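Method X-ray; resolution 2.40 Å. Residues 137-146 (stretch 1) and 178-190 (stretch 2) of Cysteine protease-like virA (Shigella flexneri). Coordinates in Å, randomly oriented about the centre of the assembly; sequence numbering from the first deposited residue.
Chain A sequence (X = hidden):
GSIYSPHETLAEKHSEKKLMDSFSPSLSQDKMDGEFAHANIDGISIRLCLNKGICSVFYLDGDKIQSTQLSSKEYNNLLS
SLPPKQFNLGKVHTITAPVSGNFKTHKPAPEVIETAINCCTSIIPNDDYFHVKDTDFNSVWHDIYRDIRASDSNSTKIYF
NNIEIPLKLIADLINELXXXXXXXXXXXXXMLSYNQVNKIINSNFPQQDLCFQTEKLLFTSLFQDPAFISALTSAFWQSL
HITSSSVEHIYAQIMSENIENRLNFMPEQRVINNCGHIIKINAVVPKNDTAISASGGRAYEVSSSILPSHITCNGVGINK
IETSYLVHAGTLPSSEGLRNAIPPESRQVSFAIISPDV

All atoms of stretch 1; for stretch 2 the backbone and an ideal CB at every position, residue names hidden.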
ATOM      1  N   PHE A 137      11.071 -13.866   4.514  1.00 55.01           N
ATOM      2  CA  PHE A 137      10.970 -13.892   3.054  1.00 53.71           C
ATOM      3  C   PHE A 137      11.184 -15.277   2.458  1.00 59.97           C
ATOM      4  O   PHE A 137      11.352 -15.414   1.248  1.00 55.23           O
ATOM      5  CB  PHE A 137      11.927 -12.882   2.401  1.00 51.89           C
ATOM      6  CG  PHE A 137      11.574 -11.456   2.682  1.00 50.68           C
ATOM      7  CD1 PHE A 137      12.174 -10.769   3.737  1.00 50.98           C
ATOM      8  CD2 PHE A 137      10.625 -10.797   1.901  1.00 49.63           C
ATOM      9  CE1 PHE A 137      11.825  -9.446   4.013  1.00 50.00           C
ATOM     10  CE2 PHE A 137      10.276  -9.474   2.165  1.00 48.80           C
ATOM     11  CZ  PHE A 137      10.865  -8.803   3.224  1.00 49.00           C
ATOM     12  N   ASN A 138      11.173 -16.308   3.297  1.00 57.09           N
ATOM     13  CA  ASN A 138      11.301 -17.672   2.794  1.00 58.68           C
ATOM     14  C   ASN A 138      10.291 -18.005   1.689  1.00 65.64           C
ATOM     15  O   ASN A 138      10.632 -18.652   0.703  1.00 58.66           O
ATOM     16  CB  ASN A 138      11.177 -18.698   3.926  1.00 61.46           C
ATOM     17  CG  ASN A 138      12.526 -19.126   4.480  1.00 99.46           C
ATOM     18  OD1 ASN A 138      13.553 -18.481   4.230  1.00102.44           O
ATOM     19  ND2 ASN A 138      12.533 -20.219   5.244  1.00 91.22           N
ATOM     20  N   SER A 139       9.051 -17.562   1.848  1.00 58.27           N
ATOM     21  CA  SER A 139       8.011 -17.969   0.920  1.00 58.56           C
ATOM     22  C   SER A 139       7.816 -17.008  -0.251  1.00 56.31           C
ATOM     23  O   SER A 139       6.871 -17.174  -1.028  1.00 56.49           O
ATOM     24  CB  SER A 139       6.688 -18.164   1.656  1.00 60.18           C
ATOM     25  OG  SER A 139       6.218 -16.944   2.186  1.00 59.03           O
ATOM     26  N   VAL A 140       8.715 -16.031  -0.394  1.00 54.47           N
ATOM     27  CA  VAL A 140       8.488 -14.925  -1.315  1.00 52.56           C
ATOM     28  C   VAL A 140       8.264 -15.333  -2.778  1.00 52.48           C
ATOM     29  O   VAL A 140       7.366 -14.803  -3.422  1.00 51.86           O
ATOM     30  CB  VAL A 140       9.585 -13.838  -1.211  1.00 51.00           C
ATOM     31  CG1 VAL A 140      10.895 -14.354  -1.712  1.00 51.14           C
ATOM     32  CG2 VAL A 140       9.177 -12.608  -1.993  1.00 49.42           C
ATOM     33  N   TRP A 141       9.061 -16.264  -3.298  1.00 53.22           N
ATOM     34  CA  TRP A 141       8.874 -16.730  -4.679  1.00 53.45           C
ATOM     35  C   TRP A 141       7.495 -17.373  -4.903  1.00 54.73           C
ATOM     36  O   TRP A 141       6.839 -17.100  -5.904  1.00 57.05           O
ATOM     37  CB  TRP A 141       9.950 -17.738  -5.111  1.00 54.56           C
ATOM     38  CG  TRP A 141      11.388 -17.301  -4.998  1.00 53.85           C
ATOM     39  CD1 TRP A 141      12.473 -18.118  -4.842  1.00 60.67           C
ATOM     40  CD2 TRP A 141      11.901 -15.960  -5.050  1.00 52.05           C
ATOM     41  NE1 TRP A 141      13.624 -17.373  -4.788  1.00 65.58           N
ATOM     42  CE2 TRP A 141      13.302 -16.047  -4.902  1.00 62.39           C
ATOM     43  CE3 TRP A 141      11.312 -14.699  -5.192  1.00 50.49           C
ATOM     44  CZ2 TRP A 141      14.124 -14.918  -4.897  1.00 51.15           C
ATOM     45  CZ3 TRP A 141      12.132 -13.572  -5.187  1.00 49.30           C
ATOM     46  CH2 TRP A 141      13.522 -13.691  -5.037  1.00 49.65           C
ATOM     47  N   HIS A 142       7.065 -18.235  -3.986  1.00 56.49           N
ATOM     48  CA  HIS A 142       5.761 -18.885  -4.127  1.00 58.11           C
ATOM     49  C   HIS A 142       4.634 -17.884  -3.916  1.00 62.87           C
ATOM     50  O   HIS A 142       3.589 -17.975  -4.551  1.00 64.66           O
ATOM     51  CB  HIS A 142       5.615 -20.064  -3.155  1.00 74.97           C
ATOM     52  CG  HIS A 142       6.618 -21.153  -3.374  1.00110.07           C
ATOM     53  ND1 HIS A 142       7.977 -20.952  -3.251  1.00127.33           N
ATOM     54  CD2 HIS A 142       6.459 -22.456  -3.706  1.00126.84           C
ATOM     55  CE1 HIS A 142       8.612 -22.083  -3.502  1.00131.87           C
ATOM     56  NE2 HIS A 142       7.714 -23.011  -3.780  1.00134.11           N
ATOM     57  N   ASP A 143       4.863 -16.927  -3.022  1.00 56.18           N
ATOM     58  CA  ASP A 143       3.921 -15.841  -2.789  1.00 55.45           C
ATOM     59  C   ASP A 143       3.640 -15.017  -4.060  1.00 54.02           C
ATOM     60  O   ASP A 143       2.488 -14.798  -4.420  1.00 54.53           O
ATOM     61  CB  ASP A 143       4.409 -14.951  -1.640  1.00 54.57           C
ATOM     62  CG  ASP A 143       4.392 -15.676  -0.308  1.00 56.41           C
ATOM     63  OD1 ASP A 143       3.670 -16.694  -0.209  1.00 58.56           O
ATOM     64  OD2 ASP A 143       5.095 -15.244   0.638  1.00 56.03           O
ATOM     65  N   ILE A 144       4.672 -14.566  -4.759  1.00 52.53           N
ATOM     66  CA  ILE A 144       4.406 -13.811  -5.994  1.00 51.54           C
ATOM     67  C   ILE A 144       3.779 -14.709  -7.077  1.00 52.79           C
ATOM     68  O   ILE A 144       2.800 -14.335  -7.714  1.00 53.00           O
ATOM     69  CB  ILE A 144       5.644 -13.033  -6.511  1.00 49.96           C
ATOM     70  CG1 ILE A 144       5.240 -12.077  -7.637  1.00 49.22           C
ATOM     71  CG2 ILE A 144       6.729 -13.983  -6.944  1.00 50.42           C
ATOM     72  CD1 ILE A 144       6.308 -11.041  -8.013  1.00 47.90           C
ATOM     73  N   TYR A 145       4.314 -15.910  -7.251  1.00 53.88           N
ATOM     74  CA  TYR A 145       3.741 -16.853  -8.193  1.00 55.41           C
ATOM     75  C   TYR A 145       2.224 -17.016  -7.979  1.00 56.77           C
ATOM     76  O   TYR A 145       1.425 -16.746  -8.878  1.00 57.01           O
ATOM     77  CB  TYR A 145       4.435 -18.218  -8.107  1.00 56.90           C
ATOM     78  CG  TYR A 145       3.876 -19.217  -9.094  1.00 58.74           C
ATOM     79  CD1 TYR A 145       4.188 -19.129 -10.435  1.00 58.48           C
ATOM     80  CD2 TYR A 145       3.002 -20.213  -8.690  1.00 60.99           C
ATOM     81  CE1 TYR A 145       3.672 -20.013 -11.348  1.00 60.32           C
ATOM     82  CE2 TYR A 145       2.476 -21.116  -9.597  1.00 62.89           C
ATOM     83  CZ  TYR A 145       2.816 -21.012 -10.930  1.00 63.25           C
ATOM     84  OH  TYR A 145       2.303 -21.901 -11.857  1.00 65.83           O
ATOM     85  N   ARG A 146       1.835 -17.464  -6.788  1.00 62.13           N
ATOM     86  CA  ARG A 146       0.425 -17.676  -6.490  1.00 59.64           C
ATOM     87  C   ARG A 146      -0.402 -16.430  -6.813  1.00 65.10           C
ATOM     88  O   ARG A 146      -1.438 -16.522  -7.485  1.00 59.79           O
ATOM     89  CB  ARG A 146       0.230 -18.101  -5.031  1.00 68.85           C
ATOM     90  CG  ARG A 146       0.949 -19.388  -4.694  1.00 89.94           C
ATOM     91  CD  ARG A 146       0.955 -19.704  -3.202  1.00105.78           C
ATOM     92  NE  ARG A 146       2.188 -20.396  -2.830  1.00114.38           N
ATOM     93  CZ  ARG A 146       2.294 -21.275  -1.839  1.00121.54           C
ATOM     94  NH1 ARG A 146       1.230 -21.595  -1.114  1.00125.03           N
ATOM     95  NH2 ARG A 146       3.466 -21.844  -1.582  1.00123.57           N
ATOM     96  N   UNK A 178      12.153 -17.391 -13.747  1.00 55.78           N
ATOM     97  CA  UNK A 178      12.115 -18.774 -13.308  1.00 57.37           C
ATOM     98  C   UNK A 178      11.282 -18.995 -12.060  1.00 78.64           C
ATOM     99  O   UNK A 178      11.340 -20.065 -11.438  1.00 60.28           O
ATOM    100  CB  UNK A 178      13.540 -19.271 -13.059  1.00 57.37           C
ATOM    101  N   UNK A 179      10.502 -17.988 -11.682  1.00 55.36           N
ATOM    102  CA  UNK A 179       9.603 -18.141 -10.548  1.00 72.43           C
ATOM    103  C   UNK A 179       8.388 -18.991 -10.944  1.00 73.97           C
ATOM    104  O   UNK A 179       7.532 -18.558 -11.727  1.00 70.05           O
ATOM    105  CB  UNK A 179       9.157 -16.772 -10.032  1.00 72.43           C
ATOM    106  N   UNK A 180       8.337 -20.213 -10.419  1.00 75.65           N
ATOM    107  CA  UNK A 180       7.153 -21.056 -10.562  1.00 79.19           C
ATOM    108  C   UNK A 180       6.784 -21.773  -9.268  1.00 87.11           C
ATOM    109  O   UNK A 180       7.218 -21.380  -8.177  1.00 89.60           O
ATOM    110  CB  UNK A 180       7.379 -22.085 -11.672  1.00 79.19           C
ATOM    111  N   UNK A 181       5.986 -22.828  -9.399  1.00 84.40           N
ATOM    112  CA  UNK A 181       5.388 -23.477  -8.240  1.00 80.23           C
ATOM    113  C   UNK A 181       6.386 -24.325  -7.470  1.00 84.09           C
ATOM    114  O   UNK A 181       6.172 -24.618  -6.293  1.00 95.72           O
ATOM    115  CB  UNK A 181       4.207 -24.345  -8.679  1.00 80.23           C
ATOM    116  N   UNK A 182       7.478 -24.710  -8.124  1.00 76.14           N
ATOM    117  CA  UNK A 182       8.534 -25.453  -7.429  1.00 94.41           C
ATOM    118  C   UNK A 182       9.959 -24.908  -7.642  1.00 91.17           C
ATOM    119  O   UNK A 182      10.873 -25.663  -7.969  1.00 93.13           O
ATOM    120  CB  UNK A 182       8.491 -26.914  -7.882  1.00 94.41           C
ATOM    121  N   UNK A 183      10.158 -23.609  -7.429  1.00 84.02           N
ATOM    122  CA  UNK A 183      11.448 -22.994  -7.742  1.00 69.58           C
ATOM    123  C   UNK A 183      12.529 -23.249  -6.700  1.00 76.18           C
ATOM    124  O   UNK A 183      13.716 -23.273  -7.031  1.00 96.52           O
ATOM    125  CB  UNK A 183      11.264 -21.484  -7.909  1.00 69.58           C
ATOM    126  N   UNK A 184      12.113 -23.454  -5.453  1.00 67.14           N
ATOM    127  CA  UNK A 184      13.038 -23.590  -4.308  1.00 68.41           C
ATOM    128  C   UNK A 184      13.198 -22.246  -3.602  1.00 62.53           C
ATOM    129  O   UNK A 184      13.738 -21.294  -4.155  1.00 60.66           O
ATOM    130  CB  UNK A 184      14.402 -24.110  -4.767  1.00 68.41           C
ATOM    131  N   UNK A 185      12.714 -22.209  -2.369  1.00 62.96           N
ATOM    132  CA  UNK A 185      12.536 -20.993  -1.609  1.00 67.49           C
ATOM    133  C   UNK A 185      13.837 -20.215  -1.446  1.00 65.53           C
ATOM    134  O   UNK A 185      13.839 -18.993  -1.503  1.00 62.30           O
ATOM    135  CB  UNK A 185      11.949 -21.323  -0.235  1.00 67.49           C
ATOM    136  N   UNK A 186      14.934 -20.941  -1.243  1.00 83.05           N
ATOM    137  CA  UNK A 186      16.239 -20.346  -0.954  1.00 73.56           C
ATOM    138  C   UNK A 186      16.945 -19.819  -2.202  1.00 71.52           C
ATOM    139  O   UNK A 186      17.957 -19.126  -2.101  1.00 67.28           O
ATOM    140  CB  UNK A 186      17.133 -21.376  -0.261  1.00 73.56           C
ATOM    141  N   UNK A 187      16.434 -20.163  -3.377  1.00 67.28           N
ATOM    142  CA  UNK A 187      17.093 -19.764  -4.602  1.00 59.07           C
ATOM    143  C   UNK A 187      17.257 -18.243  -4.716  1.00 69.91           C
ATOM    144  O   UNK A 187      16.419 -17.454  -4.242  1.00 56.98           O
ATOM    145  CB  UNK A 187      16.306 -20.295  -5.802  1.00 59.07           C
ATOM    146  N   UNK A 188      18.359 -17.845  -5.344  1.00 60.96           N
ATOM    147  CA  UNK A 188      18.600 -16.453  -5.684  1.00 64.05           C
ATOM    148  C   UNK A 188      18.386 -16.344  -7.179  1.00 65.40           C
ATOM    149  O   UNK A 188      18.945 -17.129  -7.951  1.00 56.47           O
ATOM    150  CB  UNK A 188      19.998 -15.989  -5.271  1.00 64.05           C
ATOM    151  N   UNK A 189      17.558 -15.387  -7.580  1.00 67.14           N
ATOM    152  CA  UNK A 189      17.160 -15.255  -8.966  1.00 53.25           C
ATOM    153  C   UNK A 189      18.317 -14.767  -9.798  1.00 55.75           C
ATOM    154  O   UNK A 189      18.976 -13.795  -9.434  1.00 56.66           O
ATOM    155  CB  UNK A 189      15.967 -14.307  -9.103  1.00 53.25           C
ATOM    156  N   UNK A 190      18.564 -15.432 -10.920  1.00 70.99           N
ATOM    157  CA  UNK A 190      19.529 -14.928 -11.889  1.00 78.92           C
ATOM    158  C   UNK A 190      18.844 -13.867 -12.720  1.00 69.98           C
ATOM    159  O   UNK A 190      17.710 -14.045 -13.159  1.00 85.67           O
ATOM    160  CB  UNK A 190      20.082 -16.049 -12.772  1.00 78.92           C
TER

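Stretch 1 turns through F137 to V140 into a helix whose W141, H142 and Y145 meet stretch 2, a chain without regular helix or strand that packs against them.

Position 178 has phi/psi of 82/12, and its ideal CB has nothing of stretch 1 within 5.5 Å. Positive phi by itself favours glycine, and the residue is G178, which closes the preceding helix in a Schellman motif.

At 179 the CA-to-CB bond points toward the helix, into a space lined by I144 CG2, the CB of Y145 and the backbone of W141. Nothing there asks for charge; a branched or long aliphatic would fit. The residue is I179. Its CG2 lies 3.8 Å from I144 CG2 and 4.0 Å from Y145 CB, while CD1 reaches 4.0 Å from W141 CE3, so one side chain touches three helix residues.

At 180 the CA-to-CB bond points away overall, though the ideal CB is still 4.3 Å from Y145 CE1, and the backbone lies over Y145. Small or polar residues would suit. It is N180: its CA sits over the ring face, 4.0 Å from the centroid of the Y145 ring in a CH-pi contact, and N180 OD1 accepts a hydrogen bond from the backbone N of 182 at 3.0 Å.

The ideal CB of 181 is 3.8 Å from Y145 CE2, and the bond runs sideways, so a side chain of some length could return to the tyrosine hydroxyl; glutamate, glutamine or another polar residue would serve. E181 is found, with OE1 3.0 Å from Y145 OH.

Position 182 points away into space free of stretch 1, and many residues would do; it is F182.

At 183 the bond turns toward W141 CD1 and H142 CE1, which invites a medium aliphatic. I183 places CD1 3.7 Å from W141 CD1 and CG2 4.2 Å from H142 CE1.

Position 184 points away with phi/psi of 96/114, so glycine is plausible, but the residue is D184. It opens a type I turn to 187, and its O lies at the edge of the indole.

At 185 the ideal CB is only 3.1 Å from N138 O, so a small residue is the safest choice. S185 brings its CB to 3.2 Å from N138 O. Its own O accepts a hydrogen bond from a water at 2.7 Å; that water also donates to N138 O at 2.8 Å and accepts from W141 N at 3.1 Å, joining the two backbones.

Position 186 points away, suiting any polar residue; it is K186.

At 187 the bond runs sideways, with the ideal CB 4.1 Å from W141 NE1. The indole NH needs an acceptor, but a backbone O serves and any residue type can supply it; a long polar chain able to leave the contact would suit. K187 supplies its O, 2.8 Å from W141 NE1, as a hydrogen bond, while the end of its side chain leads away.

Position 188 points away, with nothing of stretch 1 within 5.5 Å of its ideal CB, so many residues, polar ones included, would do; it is E188.

At 189 the bond points toward W141 CZ2, 4.6 Å from the ideal CB, calling for an aliphatic. L189 sets CG over the indole face, 3.9 Å from the centroid of the six-membered ring of W141.

Position 190 is out of reach and equally undemanding; it is Q190.

Stretch 2 178-190: GINEFIDSKKELQ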
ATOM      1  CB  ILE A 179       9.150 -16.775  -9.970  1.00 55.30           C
ATOM      2  CG1 ILE A 179      10.354 -15.983  -9.430  1.00 52.14           C
ATOM      3  CG2 ILE A 179       8.118 -16.987  -8.887  1.00 53.62           C
ATOM      4  CD1 ILE A 179      10.047 -14.541  -9.020  1.00 50.43           C
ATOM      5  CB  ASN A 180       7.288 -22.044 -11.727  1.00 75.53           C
ATOM      6  CG  ASN A 180       8.499 -22.935 -11.600  1.00 79.75           C
ATOM      7  OD1 ASN A 180       8.779 -23.479 -10.529  1.00 88.60           O
ATOM      8  ND2 ASN A 180       9.227 -23.096 -12.701  1.00 76.54           N
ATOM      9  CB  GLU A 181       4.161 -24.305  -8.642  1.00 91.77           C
ATOM     10  CG  GLU A 181       4.447 -25.457  -9.602  1.00104.29           C
ATOM     11  CD  GLU A 181       4.255 -25.101 -11.074  1.00 94.89           C
ATOM     12  OE1 GLU A 181       4.434 -23.917 -11.448  1.00 89.71           O
ATOM     13  OE2 GLU A 181       3.936 -26.022 -11.860  1.00 83.21           O
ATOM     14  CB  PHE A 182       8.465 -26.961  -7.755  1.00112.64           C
ATOM     15  CG  PHE A 182       7.712 -27.295  -9.030  1.00117.24           C
ATOM     16  CD1 PHE A 182       8.138 -26.810 -10.263  1.00111.61           C
ATOM     17  CD2 PHE A 182       6.590 -28.124  -8.991  1.00108.58           C
ATOM     18  CE1 PHE A 182       7.448 -27.129 -11.430  1.00106.71           C
ATOM     19  CE2 PHE A 182       5.896 -28.447 -10.155  1.00105.04           C
ATOM     20  CZ  PHE A 182       6.325 -27.950 -11.374  1.00100.08           C
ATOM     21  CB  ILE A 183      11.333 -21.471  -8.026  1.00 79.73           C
ATOM     22  CG1 ILE A 183      12.723 -20.804  -7.972  1.00 66.62           C
ATOM     23  CG2 ILE A 183      10.337 -20.817  -7.074  1.00 75.65           C
ATOM     24  CD1 ILE A 183      12.718 -19.306  -8.287  1.00 56.73           C
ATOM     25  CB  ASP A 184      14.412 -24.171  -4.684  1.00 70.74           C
ATOM     26  CG  ASP A 184      15.321 -24.387  -3.458  1.00 85.81           C
ATOM     27  OD1 ASP A 184      15.049 -25.310  -2.660  1.00 86.29           O
ATOM     28  OD2 ASP A 184      16.313 -23.640  -3.288  1.00 76.43           O
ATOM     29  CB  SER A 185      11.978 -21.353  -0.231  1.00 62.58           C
ATOM     30  OG  SER A 185      13.023 -21.725   0.653  1.00 93.10           O
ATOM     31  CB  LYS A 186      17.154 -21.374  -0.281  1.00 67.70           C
ATOM     32  CG  LYS A 186      16.930 -21.596   1.206  1.00 86.27           C
ATOM     33  CD  LYS A 186      18.017 -22.526   1.757  1.00109.09           C
ATOM     34  CE  LYS A 186      17.956 -22.678   3.276  1.00119.27           C
ATOM     35  NZ  LYS A 186      19.140 -23.423   3.817  1.00120.54           N
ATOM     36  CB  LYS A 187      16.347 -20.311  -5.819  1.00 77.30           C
ATOM     37  CG  LYS A 187      17.088 -20.124  -7.137  1.00 59.51           C
ATOM     38  CD  LYS A 187      16.848 -21.304  -8.064  1.00104.59           C
ATOM     39  CE  LYS A 187      17.966 -21.456  -9.083  1.00105.80           C
ATOM     40  NZ  LYS A 187      17.998 -22.824  -9.696  1.00101.08           N
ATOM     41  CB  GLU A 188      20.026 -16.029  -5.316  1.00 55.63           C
ATOM     42  CG  GLU A 188      20.423 -14.646  -5.836  1.00 84.58           C
ATOM     43  CD  GLU A 188      21.821 -14.214  -5.384  1.00 80.97           C
ATOM     44  OE1 GLU A 188      22.641 -13.831  -6.251  1.00 71.19           O
ATOM     45  OE2 GLU A 188      22.094 -14.250  -4.159  1.00 75.49           O
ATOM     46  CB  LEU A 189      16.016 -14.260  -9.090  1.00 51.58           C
ATOM     47  CG  LEU A 189      14.718 -14.582  -8.358  1.00 51.13           C
ATOM     48  CD1 LEU A 189      13.659 -13.508  -8.669  1.00 49.76           C
ATOM     49  CD2 LEU A 189      14.243 -15.975  -8.736  1.00 52.62           C
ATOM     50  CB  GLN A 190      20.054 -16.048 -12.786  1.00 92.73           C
ATOM     51  CG  GLN A 190      21.112 -16.918 -12.130  1.00108.84           C
ATOM     52  CD  GLN A 190      21.245 -18.265 -12.810  1.00120.67           C
ATOM     53  OE1 GLN A 190      20.612 -18.518 -13.839  1.00120.07           O
ATOM     54  NE2 GLN A 190      22.064 -19.141 -12.236  1.00122.98           N
TER
HETATM   55  O   HOH W   1      11.375 -17.852  -1.881  1.00 44.56           O
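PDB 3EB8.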